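Local coordinates for Sodium/calcium exchanger membrane region domain-containing protein (Archaeoglobus fulgidus, PDB 4KPP), which exchanges protons for calcium ions across the membrane, as a member of the sodium/calcium exchanger family, at residues I330-L334 with K378-I382. Numbering follows the deposited sequence.
Sequences ILLDL and KRKEI. With CA (calcium ion), chain D.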
ATOM      1  N   ILE A 330      11.113   9.065  12.127  1.00 25.04           N
ATOM      2  CA  ILE A 330      12.255   8.232  11.767  1.00 27.55           C
ATOM      3  C   ILE A 330      12.839   8.629  10.414  1.00 24.98           C
ATOM      4  O   ILE A 330      14.052   8.606  10.222  1.00 31.90           O
ATOM      5  CB  ILE A 330      11.861   6.733  11.759  1.00 36.60           C
ATOM      6  CG1 ILE A 330      11.765   6.206  13.190  1.00 39.04           C
ATOM      7  CG2 ILE A 330      12.849   5.899  10.955  1.00 40.69           C
ATOM      8  CD1 ILE A 330      11.406   4.739  13.272  1.00 42.00           C
ATOM      9  N   LEU A 331      11.972   9.009   9.481  1.00 24.15           N
ATOM     10  CA  LEU A 331      12.408   9.382   8.139  1.00 27.85           C
ATOM     11  C   LEU A 331      13.087  10.752   8.070  1.00 31.27           C
ATOM     12  O   LEU A 331      13.734  11.077   7.075  1.00 32.69           O
ATOM     13  CB  LEU A 331      11.221   9.359   7.176  1.00 28.81           C
ATOM     14  CG  LEU A 331      10.470   8.037   7.027  1.00 30.71           C
ATOM     15  CD1 LEU A 331       9.310   8.193   6.057  1.00 34.22           C
ATOM     16  CD2 LEU A 331      11.406   6.918   6.586  1.00 31.69           C
ATOM     17  N   LEU A 332      12.930  11.553   9.120  1.00 33.13           N
ATOM     18  CA  LEU A 332      13.397  12.941   9.107  1.00 37.05           C
ATOM     19  C   LEU A 332      14.904  13.116   8.870  1.00 40.84           C
ATOM     20  O   LEU A 332      15.325  14.081   8.229  1.00 40.54           O
ATOM     21  CB  LEU A 332      12.970  13.668  10.385  1.00 37.77           C
ATOM     22  CG  LEU A 332      11.503  14.097  10.468  1.00 36.61           C
ATOM     23  CD1 LEU A 332      11.196  14.653  11.848  1.00 34.69           C
ATOM     24  CD2 LEU A 332      11.170  15.120   9.389  1.00 37.62           C
ATOM     25  N   ASP A 333      15.710  12.189   9.377  1.00 42.92           N
ATOM     26  CA  ASP A 333      17.158  12.263   9.192  1.00 48.52           C
ATOM     27  C   ASP A 333      17.594  11.675   7.844  1.00 47.99           C
ATOM     28  O   ASP A 333      18.787  11.559   7.566  1.00 48.44           O
ATOM     29  CB  ASP A 333      17.897  11.583  10.353  1.00 53.33           C
ATOM     30  CG  ASP A 333      17.415  10.169  10.607  1.00 57.68           C
ATOM     31  OD1 ASP A 333      16.517   9.709   9.871  1.00 55.34           O
ATOM     32  OD2 ASP A 333      17.942   9.517  11.535  1.00 61.97           O
ATOM     33  N   LEU A 334      16.614  11.330   7.010  1.00 45.27           N
ATOM     34  CA  LEU A 334      16.853  10.716   5.701  1.00 43.91           C
ATOM     35  C   LEU A 334      17.688   9.440   5.799  1.00 45.78           C
ATOM     36  O   LEU A 334      18.452   9.112   4.890  1.00 47.54           O
ATOM     37  CB  LEU A 334      17.499  11.710   4.725  1.00 41.52           C
ATOM     38  CG  LEU A 334      16.622  12.890   4.295  1.00 42.61           C
ATOM     39  CD1 LEU A 334      17.329  13.758   3.268  1.00 40.60           C
ATOM     40  CD2 LEU A 334      15.296  12.384   3.752  1.00 44.53           C
ATOM     41  N   LYS A 378      14.903  17.177  15.611  1.00 40.93           N
ATOM     42  CA  LYS A 378      15.051  17.250  14.163  1.00 39.95           C
ATOM     43  C   LYS A 378      14.089  18.272  13.574  1.00 38.60           C
ATOM     44  O   LYS A 378      13.588  18.094  12.464  1.00 38.91           O
ATOM     45  CB  LYS A 378      14.788  15.881  13.533  1.00 41.69           C
ATOM     46  CG  LYS A 378      15.629  14.753  14.103  1.00 41.83           C
ATOM     47  CD  LYS A 378      17.090  14.906  13.731  1.00 47.74           C
ATOM     48  CE  LYS A 378      17.930  13.816  14.373  1.00 53.90           C
ATOM     49  NZ  LYS A 378      17.376  12.461  14.097  1.00 57.03           N
ATOM     50  N   ARG A 379      13.832  19.340  14.322  1.00 40.50           N
ATOM     51  CA  ARG A 379      12.877  20.359  13.895  1.00 40.31           C
ATOM     52  C   ARG A 379      13.325  21.086  12.631  1.00 37.42           C
ATOM     53  O   ARG A 379      12.495  21.579  11.867  1.00 35.87           O
ATOM     54  CB  ARG A 379      12.619  21.363  15.018  1.00 44.03           C
ATOM     55  CG  ARG A 379      13.870  22.022  15.560  1.00 44.96           C
ATOM     56  CD  ARG A 379      13.517  23.061  16.605  1.00 48.35           C
ATOM     57  NE  ARG A 379      14.688  23.504  17.353  1.00 54.04           N
ATOM     58  CZ  ARG A 379      15.098  22.949  18.488  1.00 56.66           C
ATOM     59  NH1 ARG A 379      14.428  21.930  19.009  1.00 55.70           N
ATOM     60  NH2 ARG A 379      16.176  23.413  19.103  1.00 58.78           N
ATOM     61  N   LYS A 380      14.635  21.151  12.412  1.00 35.74           N
ATOM     62  CA  LYS A 380      15.163  21.758  11.198  1.00 38.62           C
ATOM     63  C   LYS A 380      14.826  20.897   9.984  1.00 40.52           C
ATOM     64  O   LYS A 380      14.651  21.409   8.876  1.00 41.07           O
ATOM     65  CB  LYS A 380      16.677  21.960  11.303  1.00 40.90           C
ATOM     66  N   GLU A 381      14.734  19.589  10.201  1.00 41.91           N
ATOM     67  CA  GLU A 381      14.418  18.652   9.128  1.00 42.84           C
ATOM     68  C   GLU A 381      12.960  18.776   8.701  1.00 41.43           C
ATOM     69  O   GLU A 381      12.624  18.549   7.540  1.00 43.90           O
ATOM     70  CB  GLU A 381      14.740  17.215   9.550  1.00 43.55           C
ATOM     71  CG  GLU A 381      16.189  17.010   9.978  1.00 50.46           C
ATOM     72  CD  GLU A 381      17.164  17.216   8.840  1.00 60.05           C
ATOM     73  OE1 GLU A 381      16.762  17.015   7.676  1.00 62.92           O
ATOM     74  OE2 GLU A 381      18.330  17.579   9.104  1.00 63.50           O
ATOM     75  N   ILE A 382      12.100  19.135   9.649  1.00 36.61           N
ATOM     76  CA  ILE A 382      10.694  19.375   9.353  1.00 36.61           C
ATOM     77  C   ILE A 382      10.553  20.679   8.580  1.00 36.53           C
ATOM     78  O   ILE A 382       9.785  20.762   7.624  1.00 38.15           O
ATOM     79  CB  ILE A 382       9.843  19.422  10.638  1.00 42.68           C
ATOM     80  CG1 ILE A 382       9.997  18.114  11.417  1.00 39.94           C
ATOM     81  CG2 ILE A 382       8.376  19.681  10.308  1.00 42.60           C
ATOM     82  CD1 ILE A 382       9.286  18.107  12.749  1.00 39.29           C
TER
HETATM   83 CA    CA D 501      16.270   7.523  10.860  1.00 63.88          CA
HETATM   84  O   HOH W   1      14.000  16.022   6.536  1.00 58.74           O
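The carbonyl oxygen of Leu332 faces a water at 2.9 Å, and the same water lies 3.0 Å from the backbone O of Glu381, between the two backbones and able to donate to one or the other. Glu381 wraps its side chain along the Leu332 oxygen: the bend at chi2 (-65°) brings OE1 back to 3.3 Å from Leu332 O. As both are acceptors, this approach contributes no bond, and the carboxylate is paired instead with Arg139 of helix 138-152 in a salt bridge. Away from the polar side, Leu332 sets both its methyls against Ile382, Leu332 CD1 lying 3.7 Å from Ile382 CG1, while Leu375 of helix 357-377 touches both residues. An alanine in place of Leu332 would probably open a gap beside Ile382 CG1, leaving it without the two methyls that pack on it. The contact thus joins the type I beta turn Leu331–Leu334 to the first turn of helix 379-393, whose N-cap is Lys378. The beta turn supplies part of a calcium site. With chi1 at 53°, Asp333 directs its carboxylate to the metal and binds it through both oxygens, OD1 at 2.4 Å and OD2 at 2.7 Å; Ile330 O, the backbone O of Lys335 and Glu340 OE2 also bind. Lys378, bent at chi2 and chi4, crosses Asp333 at a slant, its NZ 3.9 Å from Asp333 OD2, where its charge may weigh on the carboxylate.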